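Local coordinates for protein alpha-galactosidase (Umbelopsis vinacea, PDB 3A5V) that probably hydrolyses terminal alpha-galactosyl residues from galactosides, as a tetrameric, N-glycosylated fungal enzyme of glycoside hydrolase family 27, at residues N152-N155 and P160-Y163; I105-Y110 and L126-C131. All coordinates share one frame; numbering follows the deposited sequence.

Contact 1 of 2, residues N152-N155 and P160-Y163. With NAG (2-acetamido-2-deoxy-beta-D-glucopyranose), chain B.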
loop_
_atom_site.group_PDB
_atom_site.type_symbol
_atom_site.label_atom_id
_atom_site.label_comp_id
_atom_site.label_asym_id
_atom_site.label_seq_id
_atom_site.Cartn_x
_atom_site.Cartn_y
_atom_site.Cartn_z
ATOM N N ASN A 152 17.428 -4.376 23.414
ATOM C CA ASN A 152 18.069 -3.643 24.515
ATOM C C ASN A 152 18.054 -4.478 25.800
ATOM O O ASN A 152 19.069 -4.559 26.489
ATOM C CB ASN A 152 17.359 -2.305 24.767
ATOM C CG ASN A 152 17.662 -1.246 23.701
ATOM O OD1 ASN A 152 16.991 -0.215 23.652
ATOM N ND2 ASN A 152 18.670 -1.480 22.867
ATOM N N ALA A 153 16.903 -5.092 26.101
ATOM C CA ALA A 153 16.747 -5.984 27.265
ATOM C C ALA A 153 17.769 -7.124 27.284
ATOM O O ALA A 153 18.428 -7.352 28.310
ATOM C CB ALA A 153 15.314 -6.546 27.339
ATOM N N LEU A 154 17.907 -7.831 26.161
ATOM C CA LEU A 154 18.934 -8.872 26.020
ATOM C C LEU A 154 20.348 -8.324 26.242
ATOM O O LEU A 154 21.127 -8.864 27.039
ATOM C CB LEU A 154 18.838 -9.570 24.650
ATOM C CG LEU A 154 17.534 -10.328 24.329
ATOM C CD1 LEU A 154 17.531 -10.748 22.858
ATOM C CD2 LEU A 154 17.339 -11.536 25.245
ATOM N N ASN A 155 20.670 -7.239 25.549
ATOM C CA ASN A 155 21.977 -6.629 25.679
ATOM C C ASN A 155 22.371 -6.310 27.140
ATOM O O ASN A 155 23.504 -6.578 27.568
ATOM C CB ASN A 155 22.046 -5.356 24.821
ATOM C CG ASN A 155 23.454 -4.817 24.713
ATOM O OD1 ASN A 155 23.838 -3.937 25.486
ATOM N ND2 ASN A 155 24.243 -5.377 23.784
ATOM N N PRO A 160 25.763 -12.730 26.035
ATOM C CA PRO A 160 25.535 -12.821 24.579
ATOM C C PRO A 160 24.393 -13.794 24.242
ATOM O O PRO A 160 24.454 -14.984 24.586
ATOM C CB PRO A 160 26.863 -13.357 24.044
ATOM C CG PRO A 160 27.896 -12.964 25.130
ATOM C CD PRO A 160 27.124 -13.163 26.407
ATOM N N MET A 161 23.347 -13.276 23.597
ATOM C CA MET A 161 22.214 -14.101 23.176
ATOM C C MET A 161 21.858 -13.762 21.725
ATOM O O MET A 161 21.574 -12.602 21.402
ATOM C CB MET A 161 21.008 -13.884 24.106
ATOM C CG MET A 161 21.252 -14.369 25.542
ATOM S SD MET A 161 19.867 -14.191 26.687
ATOM C CE MET A 161 20.234 -12.562 27.266
ATOM N N LEU A 162 21.897 -14.765 20.855
ATOM C CA LEU A 162 21.580 -14.552 19.444
ATOM C C LEU A 162 20.106 -14.146 19.311
ATOM O O LEU A 162 19.224 -14.850 19.766
ATOM C CB LEU A 162 21.877 -15.839 18.641
ATOM C CG LEU A 162 21.949 -15.680 17.112
ATOM C CD1 LEU A 162 22.824 -16.754 16.480
ATOM C CD2 LEU A 162 20.537 -15.654 16.488
ATOM N N TYR A 163 19.855 -13.000 18.685
ATOM C CA TYR A 163 18.518 -12.418 18.624
ATOM C C TYR A 163 17.897 -12.688 17.246
ATOM O O TYR A 163 18.252 -12.035 16.254
ATOM C CB TYR A 163 18.588 -10.909 18.937
ATOM C CG TYR A 163 17.249 -10.179 19.099
ATOM C CD1 TYR A 163 16.076 -10.857 19.448
ATOM C CD2 TYR A 163 17.183 -8.796 18.957
ATOM C CE1 TYR A 163 14.849 -10.166 19.624
ATOM C CE2 TYR A 163 15.980 -8.095 19.139
ATOM C CZ TYR A 163 14.820 -8.783 19.464
ATOM O OH TYR A 163 13.647 -8.072 19.610
HETATM C C1 NAG B . 25.589 -4.850 23.720
HETATM C C2 NAG B . 26.451 -6.087 23.422
HETATM C C3 NAG B . 27.882 -5.706 23.026
HETATM C C4 NAG B . 27.931 -4.588 21.976
HETATM C C5 NAG B . 27.001 -3.444 22.392
HETATM C C6 NAG B . 26.899 -2.320 21.362
HETATM C C7 NAG B . 25.722 -8.088 24.678
HETATM C C8 NAG B . 25.919 -8.893 25.934
HETATM N N2 NAG B . 26.496 -7.001 24.561
HETATM O O3 NAG B . 28.587 -6.841 22.547
HETATM O O4 NAG B . 29.262 -4.114 21.910
HETATM O O5 NAG B . 25.692 -3.938 22.634
HETATM O O6 NAG B . 26.631 -2.895 20.099
HETATM O O7 NAG B . 24.891 -8.448 23.829
#

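Contact 2 of 2, residues I105-Y110 and L126-C131. With MAN (alpha-D-mannopyranose), chain C.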
loop_
_atom_site.group_PDB
_atom_site.type_symbol
_atom_site.label_atom_id
_atom_site.label_comp_id
_atom_site.label_asym_id
_atom_site.label_seq_id
_atom_site.Cartn_x
_atom_site.Cartn_y
_atom_site.Cartn_z
ATOM N N ILE A 105 1.614 -17.044 27.831
ATOM C CA ILE A 105 2.107 -15.732 28.269
ATOM C C ILE A 105 3.369 -15.356 27.489
ATOM O O ILE A 105 4.292 -16.164 27.377
ATOM C CB ILE A 105 2.394 -15.699 29.804
ATOM C CG1 ILE A 105 1.154 -16.134 30.611
ATOM C CG2 ILE A 105 2.937 -14.328 30.248
ATOM C CD1 ILE A 105 -0.021 -15.178 30.542
ATOM N N ALA A 106 3.386 -14.131 26.954
ATOM C CA ALA A 106 4.525 -13.625 26.174
ATOM C C ALA A 106 5.087 -12.314 26.777
ATOM O O ALA A 106 4.686 -11.914 27.868
ATOM C CB ALA A 106 4.119 -13.444 24.707
ATOM N N SER A 107 6.006 -11.653 26.069
ATOM C CA SER A 107 6.931 -10.715 26.718
ATOM C C SER A 107 6.712 -9.214 26.521
ATOM O O SER A 107 7.485 -8.426 27.074
ATOM C CB SER A 107 8.384 -11.058 26.333
ATOM O OG SER A 107 8.653 -12.444 26.546
ATOM N N LEU A 108 5.699 -8.802 25.752
ATOM C CA LEU A 108 5.488 -7.357 25.523
ATOM C C LEU A 108 5.278 -6.626 26.851
ATOM O O LEU A 108 4.367 -6.968 27.605
ATOM C CB LEU A 108 4.283 -7.101 24.609
ATOM C CG LEU A 108 4.035 -5.649 24.165
ATOM C CD1 LEU A 108 5.157 -5.186 23.225
ATOM C CD2 LEU A 108 2.652 -5.531 23.487
ATOM N N GLY A 109 6.112 -5.630 27.133
ATOM C CA GLY A 109 6.016 -4.900 28.393
ATOM C C GLY A 109 6.764 -5.569 29.536
ATOM O O GLY A 109 6.895 -4.981 30.604
ATOM N N TYR A 110 7.267 -6.785 29.307
ATOM C CA TYR A 110 8.062 -7.513 30.302
ATOM C C TYR A 110 9.454 -7.834 29.781
ATOM O O TYR A 110 10.086 -8.772 30.264
ATOM C CB TYR A 110 7.364 -8.836 30.696
ATOM C CG TYR A 110 6.078 -8.658 31.466
ATOM C CD1 TYR A 110 4.892 -8.329 30.808
ATOM C CD2 TYR A 110 6.048 -8.820 32.858
ATOM C CE1 TYR A 110 3.702 -8.143 31.518
ATOM C CE2 TYR A 110 4.867 -8.653 33.582
ATOM C CZ TYR A 110 3.698 -8.319 32.902
ATOM O OH TYR A 110 2.525 -8.147 33.595
ATOM N N LEU A 126 17.452 -16.351 21.343
ATOM C CA LEU A 126 16.023 -16.076 21.442
ATOM C C LEU A 126 15.386 -16.019 20.061
ATOM O O LEU A 126 15.807 -15.203 19.222
ATOM C CB LEU A 126 15.756 -14.736 22.137
ATOM C CG LEU A 126 14.277 -14.271 22.157
ATOM C CD1 LEU A 126 13.393 -15.151 23.094
ATOM C CD2 LEU A 126 14.193 -12.826 22.584
ATOM N N LYS A 127 14.343 -16.828 19.861
ATOM C CA LYS A 127 13.406 -16.645 18.743
ATOM C C LYS A 127 12.198 -15.826 19.237
ATOM O O LYS A 127 11.499 -16.223 20.173
ATOM C CB LYS A 127 12.968 -18.007 18.171
ATOM C CG LYS A 127 11.794 -17.951 17.159
ATOM C CD LYS A 127 11.313 -19.364 16.773
ATOM C CE LYS A 127 9.962 -19.304 16.001
ATOM N NZ LYS A 127 9.450 -20.682 15.716
ATOM N N TYR A 128 11.933 -14.703 18.578
ATOM C CA TYR A 128 11.000 -13.703 19.127
ATOM C C TYR A 128 9.892 -13.376 18.114
ATOM O O TYR A 128 10.109 -12.679 17.114
ATOM C CB TYR A 128 11.814 -12.470 19.563
ATOM C CG TYR A 128 11.132 -11.571 20.560
ATOM C CD1 TYR A 128 10.475 -12.099 21.683
ATOM C CD2 TYR A 128 11.174 -10.177 20.404
ATOM C CE1 TYR A 128 9.850 -11.267 22.593
ATOM C CE2 TYR A 128 10.551 -9.334 21.322
ATOM C CZ TYR A 128 9.895 -9.890 22.413
ATOM O OH TYR A 128 9.282 -9.068 23.331
ATOM N N ASP A 129 8.712 -13.933 18.384
ATOM C CA ASP A 129 7.570 -13.963 17.469
ATOM C C ASP A 129 6.803 -12.611 17.424
ATOM O O ASP A 129 7.189 -11.636 18.065
ATOM C CB ASP A 129 6.629 -15.109 17.892
ATOM C CG ASP A 129 5.988 -15.833 16.717
ATOM O OD1 ASP A 129 5.751 -15.219 15.653
ATOM O OD2 ASP A 129 5.684 -17.036 16.886
ATOM N N ASN A 130 5.715 -12.592 16.662
ATOM C CA ASN A 130 4.986 -11.369 16.331
ATOM C C ASN A 130 3.487 -11.528 16.555
ATOM O O ASN A 130 2.686 -10.696 16.098
ATOM C CB ASN A 130 5.287 -10.995 14.865
ATOM C CG ASN A 130 4.804 -9.591 14.490
ATOM O OD1 ASN A 130 4.867 -8.649 15.293
ATOM N ND2 ASN A 130 4.346 -9.447 13.249
ATOM N N CYS A 131 3.085 -12.579 17.270
ATOM C CA CYS A 131 1.661 -12.747 17.588
ATOM C C CYS A 131 1.195 -11.826 18.717
ATOM O O CYS A 131 1.954 -11.543 19.639
ATOM C CB CYS A 131 1.332 -14.200 17.948
ATOM S SG CYS A 131 1.215 -15.276 16.485
HETATM C C1 MAN C . -4.647 -20.705 30.200
HETATM C C2 MAN C . -4.360 -21.725 29.093
HETATM C C3 MAN C . -2.855 -21.946 28.912
HETATM C C4 MAN C . -2.057 -20.642 28.880
HETATM C C5 MAN C . -2.544 -19.636 29.933
HETATM C C6 MAN C . -1.882 -18.269 29.795
HETATM O O2 MAN C . -4.921 -21.303 27.863
HETATM O O3 MAN C . -2.622 -22.668 27.719
HETATM O O4 MAN C . -0.707 -20.968 29.121
HETATM O O5 MAN C . -3.965 -19.496 29.903
HETATM O O6 MAN C . -2.269 -17.647 28.587
#

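Contact 1 of 2, residues N152-N155 and P160-Y163
Leu154, near the end of helix 140-156, pushes its two methyls between Met161 and Tyr163, and these two meetings make up the tight half of the contact. With CG anti to the carbonyl carbon (chi1 -62°), the fork points at the start of the following strand, Met161 just before it and Tyr163 on it. CD1 sits over one face of the Tyr163 ring, 4.1 Å from its centroid and 27° off the normal, a CH-pi contact displaced toward the CG–CD1 side; the nearest ring atom, Tyr163 CD1, is 3.7 Å from Leu154 CD1. The other methyl, Leu154 CD2, meets Met161 CE at 3.7 Å. Because the thioether chain bends at its last torsion (chi3 -89°), Met161 CE turns back to the helix and also comes within 3.8 Å of the carbonyl oxygen Leu154 O. Ala115 and Leu126 pack on Leu154 as well, while the Tyr163 hydroxyl is hydrogen-bonded to the carbonyl of Tyr147. Shortening Leu154 to an alanine takes both methyls away, which would probably open a gap between the tyrosine face and Met161 CE and leave the bent thioether free to turn.

The loose side begins one residue further on. Asn155 points away from the strand and carries the glycan, its ND2 joined to C1 of the first N-acetylglucosamine at 1.4 Å. The exposed Pro160 makes no contact with the helix segment, but its N lies 3.8 Å from the acetyl methyl C8 of that sugar. Thr157, whose OG1 is hydrogen-bonded to Leu154 O, supplies the threonine of the Asn-X-Thr sequon. Apolar packing of a helix end on the start of the next strand, here with the glycan on the solvent side, is typical of a beta-alpha-beta unit of a TIM barrel, in this case strand 125-129, helix 140-156 and strand 162-165.

Contact 2 of 2, residues I105-Y110 and L126-C131
Ser107 meets Tyr128 beside the rim of its ring, close to the ring plane and not above it. Starting from the serine, CB is the atom that makes the contact: it lies 3.7 Å from Tyr128 OH and 4.0 Å from Tyr128 CE1. One bond further, OG stands anti to the carbonyl carbon (chi1 -51°) and is hydrogen-bonded away from the tyrosine, to Ser94 OG and Asp114 OD2, while the methylene meets the hydroxyl end of the ring edge. Met150 of helix 140-156, Glu111 and Ala96 also pack on the tyrosine.

The contact sets a loop against a barrel strand: 105-110 belongs to the connection from strand 89-95 to helix 111-121 of the TIM barrel, and 126-129 lies on strand 125-129, the next strand of the sheet. That loop ends in a type II beta turn, Ser107 to Tyr110, closed by Tyr110 N to Ser107 O at 2.8 Å; Gly109 takes the positive phi of the third position, and Tyr110 is the N-cap of helix 111-121. Ile105 CD1 lies 3.7 Å from C6 of a mannose. At the strand's end, Asn130 N donates to Asp129 OD1 at 2.8 Å, reaching the carboxylate from its anti side, 23° out of plane.

How the contacts relate
Contacts 1 and 2 lie about 13 Å apart, centre to centre, and meet through neighbouring parallel strands: Leu162 O and Leu126 N are 2.8 Å apart, a probable hydrogen bond. Beside that bond, side chains of the two contacts also touch, with Leu154 CD1 3.9 Å from Leu126 CD2 and Tyr163 OH 3.3 Å from Tyr128 CD2. Helix 140-156 serves both: it carries Leu154 of contact 1, and its Arg146 is touched by Leu108 of contact 2. Their surroundings differ. Contact 1 borders the glycan on Asn155, whereas strand 125-129 of contact 2 brings Lys127 to a hydrogen bond with a Tris molecule, probably from the crystallisation liquor; Gly109 and Tyr110 lie beside a bound polyether.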